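Local coordinates for periplasmic binding protein (Veillonella parvula, PDB 4N01) that probably binds a solute in the periplasm and delivers it to a membrane transporter, as a two-lobed solute-binding protein of an uptake system, at residues T42-W46 with F57-S61; M69-E75 with A90-I96; W153-S157 with D171-L175; R208-I213 with G237-M242; G254-T258 with N292-Q296. All coordinates share one frame; numbering follows the deposited sequence. Where two conformers were deposited one is given.

The chain folds into two alpha/beta lobes joined by the long helix 182-203. Contacts 1, 2 and 3 belong to the first lobe, contacts 4 and 5 to the second. Contacts 1 and 3 touch: Lys-174 NZ lies 2.8 Å from Thr-45 O, a probable hydrogen bond. Contact 3 meets contact 2 where Pro-155 CG packs on Thr-73 CG2 at 3.8 Å. In the other lobe, Thr-258 of contact 5 packs on Met-242 of contact 4. Contacts 2 and 4 do not touch; their nearest atoms are about 12 Å apart. The Glu-93 side chain of contact 2 is about 4 Å from a bound glycerol, probably from the crystallisation liquor, though it may mark a pocket.

Contact 1 (T42-W46 with F57-S61); sequences TSVTW and FAVKS
Trp-46 and Phe-57 form the tight end of this contact. Phe-57 CB sits over the centre of the Trp-46 indole, 3.7 Å from the centroid of the six-membered ring, a CH-pi contact. The Phe-57 ring has slid off to one side. Its plane is 23° from that of the indole, but the two rings barely overlap. Trp-46 CG lies between the backbone N and the carbonyl carbon (chi1 72°), which brings the indole across to the other strand. Val-59 CG1 then meets the ring edge, 4.0 Å from Trp-46 CH2. Val-44 stands on the same face as these side chains. Strand 151-153 and helix 165-178 pack against this face, and Trp-46 NE1 bonds to Ile-152 O.

The other face is loose and exposed. There Thr-45 CG2 touches Ala-58 CB at 3.8 Å. Past the strand ends, Ser-43 OG lies 3.3 Å from Lys-60 CG, while the lysine end leads away.

Backbone bonds tie the strands together in two pairs. Val-44 N to Val-59 O is 2.9 Å, and Val-59 N returns to Val-44 O. Trp-46 and Phe-57 exchange two more. Strands 44-50 and 53-59 are antiparallel and follow each other directly, which makes this a beta hairpin.

Contact 2 (M69-E75 with A90-I96); sequences MSQATTE and AFKEEEI
Gln-71 reaches from the first turn of a helix into the loop 90-96 and is gripped by its backbone. The setting is a beta-alpha-beta crossover. Strand 66-68 leads into helix 71-79, and strand 86-90 returns parallel beside the first strand before entering the loop. Gln-71 CG is anti to the backbone N (chi1 -179°), and the extended chain beyond carries the amide into the curve of the loop. Its OE1 accepts two bonds. Glu-93 N comes nearly in line with the C=O at 2.6 Å, and Glu-94 N comes in the carbonyl plane, on a lone pair, at 2.9 Å. On the other side of the amide, NE2 makes weak bonds to Glu-94 O and Glu-95 O. Ile-96 CD1 packs 3.6 Å from Gln-71 NE2.

Ala-90 and Met-69, a selenomethionine, meet where the segments start. Ala-90 CB lies 4.1 Å from Met-69 CA. A water joins Ala-90 O to Thr-74 OG1, and another joins Gln-71 N to Phe-91 O.

Glu-75 fixes the amide from within the helix and has its own salt bridge to Arg-319. The Gln-71 NE2 to Glu-75 OE2 bond is 2.9 Å and almost straight at 173°, and it meets the carboxylate from above its plane.

Contact 3 (W153-S157 with D171-L175); sequences WIPES and DMIKL
Asp-171 points its carboxylate from a helix at the backbone of Glu-156 and Ser-157, and hydrogen bonds lead this contact. OD2 accepts twice from Ser-157. Ser-157 N meets the syn lone pair of Asp-171 OD2 at 2.8 Å, and Ser-157 OG comes nearly in line with the C-O bond, also at 2.8 Å. Ser-157 OG lies between its own N and carbonyl carbon (chi1 57°), which lets one residue offer both donors. OD1 takes Glu-156 N at 2.8 Å, from above the carboxylate plane. The carboxylate is therefore held at both oxygens and is unlikely to turn. With an alanine here these acceptors are gone, and Glu-156 N and Ser-157 N, at the start of the short 3-10 segment, would probably be left without their mates.

The apolar contact is that of Trp-153 with Leu-175. Trp-153 CH2 lies 3.9 Å from Leu-175 CB, the two side chains crossing at about a right angle. Two further van der Waals contacts add to it. Trp-153 NE1 is 3.8 Å from Lys-174 CG, and Pro-155 CB sits beside the carboxylate, 3.3 Å from Asp-171 OD2.

The contact ties the loop after strand 151-153, at the edge of the first lobe's parallel sheet, to helix 165-178. Trp-46 of strand 44-50 meets Trp-153 edge-to-face. Helix 71-79 packs on Pro-155 and Met-172, and helix 182-203 covers Ile-173 and Met-172.

Contact 4 (R208-I213 with G237-M242); sequences RKRVFI and GADNVM
Val-241 is the main bump of the second segment and wedges against Arg-210. Its CG1 touches Arg-210 CB at 3.6 Å and lies over one face of the guanidinium. Its CG2 turns the other way, to Phe-212 CB at 4.0 Å. Met-242, a selenomethionine, lies alongside Phe-212. Met-242 CG meets the ring edge in plane, and the selenium makes an oblique Met-aromatic contact. On the face opposite Arg-210 and Asp-239, Val-211 CG1 packs on Ala-238 CB at 3.9 Å. Ile-213 CD1 presses on the Asn-240 amide, 3.7 Å from its CG. Asn-240 OD1 closes an Asx turn to Met-242 N. Arg-210 NH2 bonds to Gln-262 O and Asn-240 ND2 to Ala-224 O.

At the other end the Arg-208 guanidinium lies flat over Gly-237, whose CA is 3.4 Å from its plane. This glycine also ends helix 228-234 in a Schellman motif. Parallel backbone bonds run from Lys-209 N to Gly-237 O and on to Val-241 N. They join strand 238-240, outermost in this parallel sheet, to strand 209-214.

Arg-208 grips Asp-239 side-on: NE to OD2 at 2.9 Å and NH2 to OD1 at 2.9 Å, planes 24° apart. Arg-208 NH2 also bonds to Lys-234 O. This paired salt bridge probably balances the mid-strand charge of Asp-239, while the far end combines apolar fit with backbone bonds and a water between Ile-213 N and Asn-240 OD1.

Contact 5 (G254-T258 with N292-Q296); sequences GSWET and NPQLQ
Leu-295 sets a methyl squarely over the indole of Trp-256, and Asn-292 brings an amide to the same face. The methyl makes a CH-pi contact. The arrangement joins the first turn of helix 256-262 to an Asx turn at 292-294, in the second lobe. Leu-295 CD1 is 3.7 Å from the centroid of the six-membered ring and only 7° off the ring normal. Leu-295 CG is anti to its carbonyl carbon (chi1 -52°), and the branch beyond puts CD2 on the ring too, 3.5 Å from Trp-256 CE3. Asn-292 ND2 lies 3.9 Å above the plane, toward the rim. Its amide stands nearly upright on the ring, the planes 82° apart. Asn-292 OD1 takes Gln-294 N at 3.0 Å, the bond that makes the Asx turn. An alanine at Trp-256 removes the indole, and Leu-295 would probably lose the surface on which both of its methyls rest.

Ile-260 also packs on Leu-295. On the exposed side Glu-257 crosses Gln-294 at about a right angle. A water bridges Glu-257 OE2 and Gln-294 OE1. Beside it, Gln-294 NE2 bonds to Glu-257 OE2 at 2.8 Å, from above the carboxylate plane.

Contact 1 (T42-W46 with F57-S61)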
# COMPACT_ATOMS: atom_id res chain seq x y z
N THR A 42 18.84 21.55 12.58
CA THR A 42 18.25 20.61 13.52
C THR A 42 18.26 19.19 12.97
O THR A 42 18.44 18.98 11.76
CB THR A 42 16.82 21.02 13.91
OG1 THR A 42 16.67 22.44 13.80
CG2 THR A 42 16.54 20.60 15.34
N SER A 43 18.10 18.20 13.85
CA SER A 43 18.03 16.82 13.43
C SER A 43 16.61 16.49 13.01
O SER A 43 15.66 17.15 13.42
CB SER A 43 18.43 15.89 14.58
OG SER A 43 19.81 16.00 14.88
N VAL A 44 16.48 15.46 12.18
CA VAL A 44 15.19 14.87 11.89
C VAL A 44 15.13 13.63 12.77
O VAL A 44 16.02 12.79 12.72
CB VAL A 44 15.07 14.51 10.40
CG1 VAL A 44 13.75 13.79 10.11
CG2 VAL A 44 15.18 15.78 9.56
N THR A 45 14.11 13.55 13.62
CA THR A 45 14.06 12.50 14.63
C THR A 45 12.77 11.69 14.54
O THR A 45 11.73 12.19 14.11
CB THR A 45 14.20 13.07 16.05
OG1 THR A 45 13.09 13.93 16.33
CG2 THR A 45 15.51 13.85 16.19
N TRP A 46 12.85 10.43 14.96
CA TRP A 46 11.66 9.57 14.99
C TRP A 46 11.94 8.37 15.89
O TRP A 46 13.07 8.19 16.34
CB TRP A 46 11.26 9.13 13.58
CG TRP A 46 12.17 8.11 12.93
CD1 TRP A 46 11.99 6.75 12.89
CD2 TRP A 46 13.39 8.37 12.21
NE1 TRP A 46 13.01 6.15 12.21
CE2 TRP A 46 13.89 7.12 11.77
CE3 TRP A 46 14.11 9.53 11.89
CZ2 TRP A 46 15.06 7.00 11.03
CZ3 TRP A 46 15.28 9.42 11.16
CH2 TRP A 46 15.75 8.16 10.74
N PHE A 57 15.68 7.35 16.88
CA PHE A 57 16.58 7.55 15.74
C PHE A 57 16.71 9.03 15.40
O PHE A 57 15.80 9.83 15.66
CB PHE A 57 16.05 6.80 14.51
CG PHE A 57 15.94 5.30 14.69
CD1 PHE A 57 17.07 4.49 14.56
CD2 PHE A 57 14.72 4.71 14.99
CE1 PHE A 57 16.97 3.11 14.73
CE2 PHE A 57 14.61 3.33 15.16
CZ PHE A 57 15.73 2.53 15.02
N ALA A 58 17.85 9.41 14.81
CA ALA A 58 18.05 10.78 14.35
C ALA A 58 19.01 10.82 13.18
O ALA A 58 19.95 10.03 13.12
CB ALA A 58 18.57 11.66 15.48
N VAL A 59 18.79 11.75 12.24
CA VAL A 59 19.77 12.04 11.20
C VAL A 59 19.96 13.54 11.04
O VAL A 59 19.02 14.32 11.23
CB VAL A 59 19.40 11.42 9.83
CG1 VAL A 59 19.30 9.90 9.95
CG2 VAL A 59 18.08 12.00 9.32
N LYS A 60 21.17 13.95 10.70
CA LYS A 60 21.48 15.36 10.46
C LYS A 60 21.81 15.59 8.99
O LYS A 60 22.06 16.72 8.57
CB LYS A 60 22.67 15.80 11.32
CG LYS A 60 22.41 15.70 12.81
CD LYS A 60 23.62 15.14 13.54
CE LYS A 60 24.74 16.14 13.64
NZ LYS A 60 25.95 15.56 14.31
N SER A 61 21.82 14.50 8.22
CA SER A 61 22.14 14.56 6.80
C SER A 61 21.53 13.33 6.15
O SER A 61 21.30 12.32 6.82
CB SER A 61 23.65 14.56 6.59
OG SER A 61 23.98 14.83 5.23

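Contact 2 (M69-E75 with A90-I96)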
# COMPACT_ATOMS: atom_id res chain seq x y z
N MSE A 69 13.22 -2.68 2.01
CA MSE A 69 12.90 -4.10 2.13
C MSE A 69 11.54 -4.46 1.53
O MSE A 69 11.15 -5.63 1.55
CB MSE A 69 12.91 -4.52 3.61
CG MSE A 69 14.24 -4.31 4.31
SE MSE A 69 15.60 -5.62 3.84
CE MSE A 69 15.06 -7.06 5.07
N SER A 70 10.80 -3.47 1.02
CA SER A 70 9.46 -3.73 0.50
C SER A 70 9.21 -2.91 -0.76
O SER A 70 9.80 -1.83 -0.93
CB SER A 70 8.39 -3.36 1.54
OG SER A 70 8.65 -4.02 2.77
N GLN A 71 8.33 -3.39 -1.64
CA GLN A 71 8.10 -2.65 -2.87
C GLN A 71 7.46 -1.28 -2.62
O GLN A 71 7.79 -0.31 -3.33
CB GLN A 71 7.24 -3.45 -3.85
CG GLN A 71 7.00 -2.69 -5.15
CD GLN A 71 6.41 -3.56 -6.24
OE1 GLN A 71 6.38 -4.79 -6.12
NE2 GLN A 71 5.93 -2.92 -7.30
N ALA A 72 6.56 -1.21 -1.64
CA ALA A 72 5.86 0.03 -1.35
C ALA A 72 6.82 1.14 -0.93
O ALA A 72 6.74 2.26 -1.44
CB ALA A 72 4.78 -0.18 -0.30
N THR A 73 7.74 0.84 -0.02
CA THR A 73 8.73 1.85 0.37
C THR A 73 9.74 2.11 -0.74
O THR A 73 10.27 3.21 -0.85
CB THR A 73 9.45 1.47 1.69
OG1 THR A 73 9.96 0.15 1.58
CG2 THR A 73 8.48 1.56 2.88
N THR A 74 10.02 1.10 -1.57
CA THR A 74 10.86 1.33 -2.76
C THR A 74 10.24 2.38 -3.67
O THR A 74 10.93 3.30 -4.14
CB THR A 74 11.10 0.03 -3.55
OG1 THR A 74 11.97 -0.83 -2.80
CG2 THR A 74 11.74 0.33 -4.92
N GLU A 75 8.94 2.26 -3.92
CA GLU A 75 8.26 3.23 -4.77
C GLU A 75 8.21 4.61 -4.14
O GLU A 75 8.42 5.61 -4.83
CB GLU A 75 6.87 2.70 -5.23
CG GLU A 75 7.04 1.44 -6.09
CD GLU A 75 5.75 0.89 -6.69
OE1 GLU A 75 4.63 1.31 -6.29
OE2 GLU A 75 5.86 0.01 -7.59
N ALA A 90 14.46 -4.76 -2.15
CA ALA A 90 14.13 -6.16 -1.95
C ALA A 90 12.64 -6.41 -2.09
O ALA A 90 11.83 -5.48 -2.02
CB ALA A 90 14.61 -6.65 -0.61
N PHE A 91 12.30 -7.68 -2.28
CA PHE A 91 10.93 -8.15 -2.24
C PHE A 91 9.98 -7.41 -3.18
O PHE A 91 8.92 -6.93 -2.76
CB PHE A 91 10.41 -8.14 -0.80
CG PHE A 91 9.61 -9.35 -0.44
CD1 PHE A 91 9.90 -10.08 0.71
CD2 PHE A 91 8.57 -9.77 -1.25
CE1 PHE A 91 9.17 -11.21 1.03
CE2 PHE A 91 7.82 -10.90 -0.93
CZ PHE A 91 8.12 -11.62 0.21
N LYS A 92 10.35 -7.32 -4.45
CA LYS A 92 9.43 -6.82 -5.47
C LYS A 92 8.24 -7.78 -5.56
O LYS A 92 8.43 -8.99 -5.62
CB LYS A 92 10.14 -6.74 -6.82
CG LYS A 92 9.22 -6.37 -7.98
CD LYS A 92 10.00 -6.24 -9.29
CE LYS A 92 9.06 -5.98 -10.46
NZ LYS A 92 9.62 -6.43 -11.76
N GLU A 93 7.02 -7.24 -5.54
CA GLU A 93 5.80 -8.08 -5.54
C GLU A 93 5.05 -8.07 -6.86
O GLU A 93 4.32 -9.01 -7.18
CB GLU A 93 4.83 -7.63 -4.44
CG GLU A 93 5.34 -7.82 -3.03
CD GLU A 93 4.44 -7.17 -2.00
OE1 GLU A 93 3.19 -7.24 -2.16
OE2 GLU A 93 4.97 -6.58 -1.04
N GLU A 94 5.19 -6.99 -7.62
CA GLU A 94 4.44 -6.81 -8.86
C GLU A 94 5.20 -5.81 -9.72
O GLU A 94 6.21 -5.27 -9.27
CB GLU A 94 3.02 -6.30 -8.56
CG GLU A 94 2.95 -5.18 -7.52
CD GLU A 94 1.53 -4.63 -7.32
OE1 GLU A 94 1.07 -3.85 -8.18
OE2 GLU A 94 0.87 -4.96 -6.29
N GLU A 95 4.72 -5.57 -10.94
CA GLU A 95 5.37 -4.61 -11.84
C GLU A 95 5.54 -3.26 -11.15
O GLU A 95 4.61 -2.76 -10.51
CB GLU A 95 4.55 -4.42 -13.13
CG GLU A 95 5.20 -3.46 -14.14
CD GLU A 95 4.25 -3.02 -15.26
OE1 GLU A 95 3.03 -2.94 -15.02
OE2 GLU A 95 4.74 -2.73 -16.37
N ILE A 96 6.73 -2.69 -11.28
CA ILE A 96 7.02 -1.38 -10.69
C ILE A 96 6.11 -0.35 -11.35
O ILE A 96 5.85 -0.44 -12.55
CB ILE A 96 8.49 -1.00 -10.93
CG1 ILE A 96 9.40 -2.06 -10.27
CG2 ILE A 96 8.80 0.40 -10.38
CD1 ILE A 96 9.13 -2.26 -8.80
O HOH W 1 7.33 -6.05 -0.83
O HOH W 2 5.03 -3.50 -0.66
O HOH W 3 11.50 -3.48 -3.71

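Contact 3 (W153-S157 with D171-L175)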
# COMPACT_ATOMS: atom_id res chain seq x y z
N TRP A 153 13.28 3.13 9.62
CA TRP A 153 12.10 3.98 9.58
C TRP A 153 10.97 3.25 8.89
O TRP A 153 11.18 2.64 7.84
CB TRP A 153 12.39 5.25 8.78
CG TRP A 153 11.19 6.13 8.65
CD1 TRP A 153 10.66 6.94 9.61
CD2 TRP A 153 10.35 6.28 7.49
NE1 TRP A 153 9.56 7.59 9.12
CE2 TRP A 153 9.34 7.20 7.83
CE3 TRP A 153 10.36 5.72 6.21
CZ2 TRP A 153 8.35 7.59 6.92
CZ3 TRP A 153 9.37 6.10 5.31
CH2 TRP A 153 8.38 7.03 5.68
N ILE A 154 9.78 3.31 9.47
CA ILE A 154 8.61 2.64 8.89
C ILE A 154 7.48 3.65 8.74
O ILE A 154 7.16 4.36 9.71
CB ILE A 154 8.13 1.49 9.79
CG1 ILE A 154 9.23 0.43 9.92
CG2 ILE A 154 6.84 0.87 9.23
CD1 ILE A 154 8.94 -0.61 10.97
N PRO A 155 6.89 3.75 7.54
CA PRO A 155 5.75 4.65 7.36
C PRO A 155 4.67 4.38 8.40
O PRO A 155 4.30 3.22 8.65
CB PRO A 155 5.24 4.30 5.96
CG PRO A 155 6.50 3.85 5.21
CD PRO A 155 7.31 3.11 6.27
N GLU A 156 4.17 5.44 9.03
CA GLU A 156 3.07 5.30 9.97
C GLU A 156 1.85 4.67 9.32
O GLU A 156 1.04 4.03 10.00
CB GLU A 156 2.69 6.65 10.57
CG GLU A 156 3.76 7.24 11.49
CD GLU A 156 3.94 6.45 12.78
OE1 GLU A 156 2.92 5.97 13.32
OE2 GLU A 156 5.09 6.31 13.24
N SER A 157 1.71 4.84 8.01
CA SER A 157 0.52 4.34 7.31
C SER A 157 0.52 2.81 7.28
O SER A 157 -0.49 2.17 6.98
CB SER A 157 0.42 4.92 5.89
OG SER A 157 1.58 4.64 5.13
N ASP A 171 3.75 10.66 5.86
CA ASP A 171 4.89 9.74 5.72
C ASP A 171 5.81 10.18 4.59
O ASP A 171 7.04 10.13 4.71
CB ASP A 171 4.44 8.31 5.44
CG ASP A 171 3.81 7.63 6.65
OD1 ASP A 171 4.12 8.01 7.81
OD2 ASP A 171 3.02 6.69 6.43
N MSE A 172 5.21 10.58 3.47
CA MSE A 172 6.02 11.05 2.34
C MSE A 172 6.80 12.30 2.73
O MSE A 172 7.96 12.46 2.36
CB MSE A 172 5.15 11.31 1.11
CG MSE A 172 4.74 10.02 0.38
SE MSE A 172 6.28 9.21 -0.53
CE MSE A 172 6.20 10.19 -2.19
N ILE A 173 6.15 13.20 3.47
CA ILE A 173 6.82 14.41 3.93
C ILE A 173 7.98 14.08 4.86
O ILE A 173 9.08 14.63 4.73
CB ILE A 173 5.84 15.36 4.65
CG1 ILE A 173 4.71 15.77 3.71
CG2 ILE A 173 6.57 16.60 5.16
CD1 ILE A 173 5.16 16.66 2.56
N LYS A 174 7.73 13.17 5.80
CA LYS A 174 8.76 12.73 6.75
C LYS A 174 9.94 12.08 6.04
O LYS A 174 11.10 12.34 6.36
CB LYS A 174 8.15 11.74 7.75
CG LYS A 174 9.07 11.39 8.92
CD LYS A 174 9.31 12.60 9.84
CE LYS A 174 10.02 12.16 11.11
NZ LYS A 174 10.22 13.30 12.04
N LEU A 175 9.63 11.20 5.09
CA LEU A 175 10.68 10.56 4.30
C LEU A 175 11.49 11.62 3.58
O LEU A 175 12.74 11.58 3.57
CB LEU A 175 10.07 9.57 3.29
CG LEU A 175 11.02 8.79 2.37
CD1 LEU A 175 12.04 7.99 3.16
CD2 LEU A 175 10.21 7.86 1.48

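Contact 4 (R208-I213 with G237-M242)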
# COMPACT_ATOMS: atom_id res chain seq x y z
N ARG A 208 -23.55 7.21 -2.69
CA ARG A 208 -22.41 6.40 -2.28
C ARG A 208 -22.71 4.94 -2.64
O ARG A 208 -23.87 4.55 -2.77
CB ARG A 208 -22.17 6.53 -0.77
CG ARG A 208 -22.02 7.98 -0.29
CD ARG A 208 -21.66 8.03 1.19
NE ARG A 208 -20.36 7.41 1.43
CZ ARG A 208 -19.20 8.04 1.32
NH1 ARG A 208 -19.18 9.32 0.96
NH2 ARG A 208 -18.06 7.40 1.57
N LYS A 209 -21.66 4.14 -2.78
CA LYS A 209 -21.84 2.74 -3.15
C LYS A 209 -21.19 1.82 -2.13
O LYS A 209 -20.18 2.19 -1.52
CB LYS A 209 -21.21 2.47 -4.53
CG LYS A 209 -21.84 3.27 -5.64
CD LYS A 209 -23.27 2.85 -5.90
CE LYS A 209 -23.84 3.63 -7.08
NZ LYS A 209 -25.17 3.12 -7.49
N ARG A 210 -21.75 0.63 -1.94
CA ARG A 210 -21.17 -0.33 -1.01
C ARG A 210 -20.29 -1.31 -1.74
O ARG A 210 -20.66 -1.82 -2.80
CB ARG A 210 -22.29 -1.03 -0.24
CG ARG A 210 -22.91 -0.11 0.78
CD ARG A 210 -24.32 -0.50 1.13
NE ARG A 210 -24.41 -1.78 1.82
CZ ARG A 210 -24.15 -1.96 3.12
NH1 ARG A 210 -23.74 -0.94 3.86
NH2 ARG A 210 -24.28 -3.16 3.67
N VAL A 211 -19.09 -1.56 -1.21
CA VAL A 211 -18.11 -2.39 -1.92
C VAL A 211 -17.55 -3.51 -1.03
O VAL A 211 -17.55 -3.42 0.19
CB VAL A 211 -16.95 -1.55 -2.52
CG1 VAL A 211 -17.51 -0.43 -3.40
CG2 VAL A 211 -16.05 -0.97 -1.42
N PHE A 212 -17.08 -4.58 -1.65
CA PHE A 212 -16.44 -5.67 -0.94
C PHE A 212 -15.10 -5.91 -1.62
O PHE A 212 -15.02 -6.01 -2.84
CB PHE A 212 -17.32 -6.92 -1.01
CG PHE A 212 -16.64 -8.17 -0.50
CD1 PHE A 212 -16.38 -8.33 0.86
CD2 PHE A 212 -16.29 -9.18 -1.38
CE1 PHE A 212 -15.75 -9.49 1.32
CE2 PHE A 212 -15.67 -10.34 -0.92
CZ PHE A 212 -15.40 -10.49 0.43
N ILE A 213 -14.04 -5.98 -0.82
CA ILE A 213 -12.72 -6.25 -1.38
C ILE A 213 -12.41 -7.75 -1.29
O ILE A 213 -12.39 -8.33 -0.20
CB ILE A 213 -11.62 -5.46 -0.66
CG1 ILE A 213 -11.85 -3.96 -0.85
CG2 ILE A 213 -10.26 -5.85 -1.22
CD1 ILE A 213 -12.69 -3.33 0.22
N GLY A 237 -16.59 7.77 -2.12
CA GLY A 237 -17.94 7.29 -1.91
C GLY A 237 -18.07 5.79 -2.08
O GLY A 237 -19.11 5.30 -2.49
N ALA A 238 -16.99 5.06 -1.77
CA ALA A 238 -17.04 3.60 -1.84
C ALA A 238 -16.88 3.09 -0.41
O ALA A 238 -15.81 3.22 0.18
CB ALA A 238 -15.91 3.08 -2.72
N ASP A 239 -17.94 2.53 0.15
CA ASP A 239 -17.94 2.14 1.56
C ASP A 239 -17.75 0.64 1.74
O ASP A 239 -18.60 -0.15 1.33
CB ASP A 239 -19.25 2.57 2.21
CG ASP A 239 -19.39 4.08 2.30
OD1 ASP A 239 -18.39 4.75 2.66
OD2 ASP A 239 -20.50 4.60 2.03
N ASN A 240 -16.64 0.25 2.36
CA ASN A 240 -16.30 -1.16 2.58
C ASN A 240 -17.32 -1.85 3.49
O ASN A 240 -17.48 -1.45 4.65
CB ASN A 240 -14.89 -1.25 3.19
CG ASN A 240 -14.42 -2.68 3.43
OD1 ASN A 240 -15.14 -3.63 3.13
ND2 ASN A 240 -13.19 -2.83 3.93
N VAL A 241 -18.02 -2.87 2.98
CA VAL A 241 -19.08 -3.50 3.77
C VAL A 241 -18.56 -4.31 4.95
O VAL A 241 -19.33 -4.70 5.84
CB VAL A 241 -20.01 -4.41 2.92
CG1 VAL A 241 -20.78 -3.58 1.89
CG2 VAL A 241 -19.21 -5.51 2.25
N MSE A 242 -17.25 -4.59 4.96
CA MSE A 242 -16.67 -5.33 6.07
C MSE A 242 -16.18 -4.39 7.19
O MSE A 242 -15.78 -4.85 8.26
CB MSE A 242 -15.53 -6.26 5.61
CG MSE A 242 -15.96 -7.27 4.54
SE MSE A 242 -17.55 -8.32 5.07
CE MSE A 242 -16.61 -9.68 6.10
O HOH W 4 -14.30 -5.88 1.97

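Contact 5 (G254-T258 with N292-Q296)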
# COMPACT_ATOMS: atom_id res chain seq x y z
N GLY A 254 -13.07 -13.53 6.19
CA GLY A 254 -14.46 -13.16 6.45
C GLY A 254 -15.34 -14.38 6.20
O GLY A 254 -14.83 -15.46 5.88
N SER A 255 -16.65 -14.21 6.38
CA SER A 255 -17.62 -15.25 6.04
C SER A 255 -18.45 -14.77 4.86
O SER A 255 -18.80 -13.59 4.79
CB SER A 255 -18.53 -15.53 7.23
OG SER A 255 -17.83 -16.25 8.24
N TRP A 256 -18.75 -15.67 3.93
CA TRP A 256 -19.63 -15.32 2.82
C TRP A 256 -21.01 -14.89 3.33
O TRP A 256 -21.66 -14.06 2.71
CB TRP A 256 -19.78 -16.49 1.84
CG TRP A 256 -18.60 -16.72 0.91
CD1 TRP A 256 -17.87 -17.88 0.78
CD2 TRP A 256 -18.01 -15.78 -0.01
NE1 TRP A 256 -16.88 -17.71 -0.16
CE2 TRP A 256 -16.94 -16.43 -0.65
CE3 TRP A 256 -18.29 -14.45 -0.33
CZ2 TRP A 256 -16.16 -15.80 -1.62
CZ3 TRP A 256 -17.50 -13.82 -1.29
CH2 TRP A 256 -16.45 -14.50 -1.92
N GLU A 257 -21.46 -15.47 4.44
CA GLU A 257 -22.75 -15.08 5.04
C GLU A 257 -22.80 -13.59 5.28
O GLU A 257 -23.82 -12.94 5.02
CB GLU A 257 -23.01 -15.83 6.36
CG GLU A 257 -23.43 -17.27 6.17
CD GLU A 257 -22.29 -18.16 5.68
OE1 GLU A 257 -21.11 -17.82 5.94
OE2 GLU A 257 -22.57 -19.19 5.02
N THR A 258 -21.69 -13.04 5.75
CA THR A 258 -21.62 -11.63 6.08
C THR A 258 -21.67 -10.79 4.80
O THR A 258 -22.37 -9.77 4.73
CB THR A 258 -20.34 -11.31 6.87
OG1 THR A 258 -20.34 -12.08 8.08
CG2 THR A 258 -20.29 -9.83 7.22
N ASN A 292 -20.19 -19.86 -7.61
CA ASN A 292 -20.61 -20.13 -6.23
C ASN A 292 -22.11 -19.83 -6.08
O ASN A 292 -22.53 -18.67 -6.08
CB ASN A 292 -19.79 -19.27 -5.28
CG ASN A 292 -19.99 -19.65 -3.81
OD1 ASN A 292 -21.03 -20.19 -3.42
ND2 ASN A 292 -19.00 -19.34 -2.99
N PRO A 293 -22.92 -20.89 -5.94
CA PRO A 293 -24.38 -20.73 -5.90
C PRO A 293 -24.83 -19.86 -4.73
O PRO A 293 -25.88 -19.23 -4.81
CB PRO A 293 -24.90 -22.16 -5.73
CG PRO A 293 -23.75 -23.04 -6.13
CD PRO A 293 -22.51 -22.29 -5.77
N GLN A 294 -24.04 -19.82 -3.66
CA GLN A 294 -24.43 -19.04 -2.48
C GLN A 294 -24.43 -17.53 -2.75
O GLN A 294 -25.10 -16.78 -2.05
CB GLN A 294 -23.51 -19.35 -1.29
CG GLN A 294 -24.17 -19.17 0.08
CD GLN A 294 -23.21 -19.30 1.26
OE1 GLN A 294 -22.03 -19.60 1.08
NE2 GLN A 294 -23.72 -19.07 2.46
N LEU A 295 -23.69 -17.10 -3.77
CA LEU A 295 -23.44 -15.67 -3.98
C LEU A 295 -24.28 -15.07 -5.11
O LEU A 295 -24.13 -13.89 -5.45
CB LEU A 295 -21.97 -15.46 -4.32
CG LEU A 295 -20.99 -16.09 -3.33
CD1 LEU A 295 -19.55 -15.82 -3.76
CD2 LEU A 295 -21.24 -15.54 -1.92
N GLN A 296 -25.17 -15.88 -5.67
CA GLN A 296 -25.80 -15.50 -6.93
C GLN A 296 -26.81 -14.35 -6.86
O GLN A 296 -27.11 -13.74 -7.88
CB GLN A 296 -26.41 -16.71 -7.64
CG GLN A 296 -25.45 -17.32 -8.66
CD GLN A 296 -24.86 -16.29 -9.63
OE1 GLN A 296 -23.71 -16.41 -10.03
NE2 GLN A 296 -25.67 -15.30 -10.02
O HOH W 5 -20.26 -19.92 3.28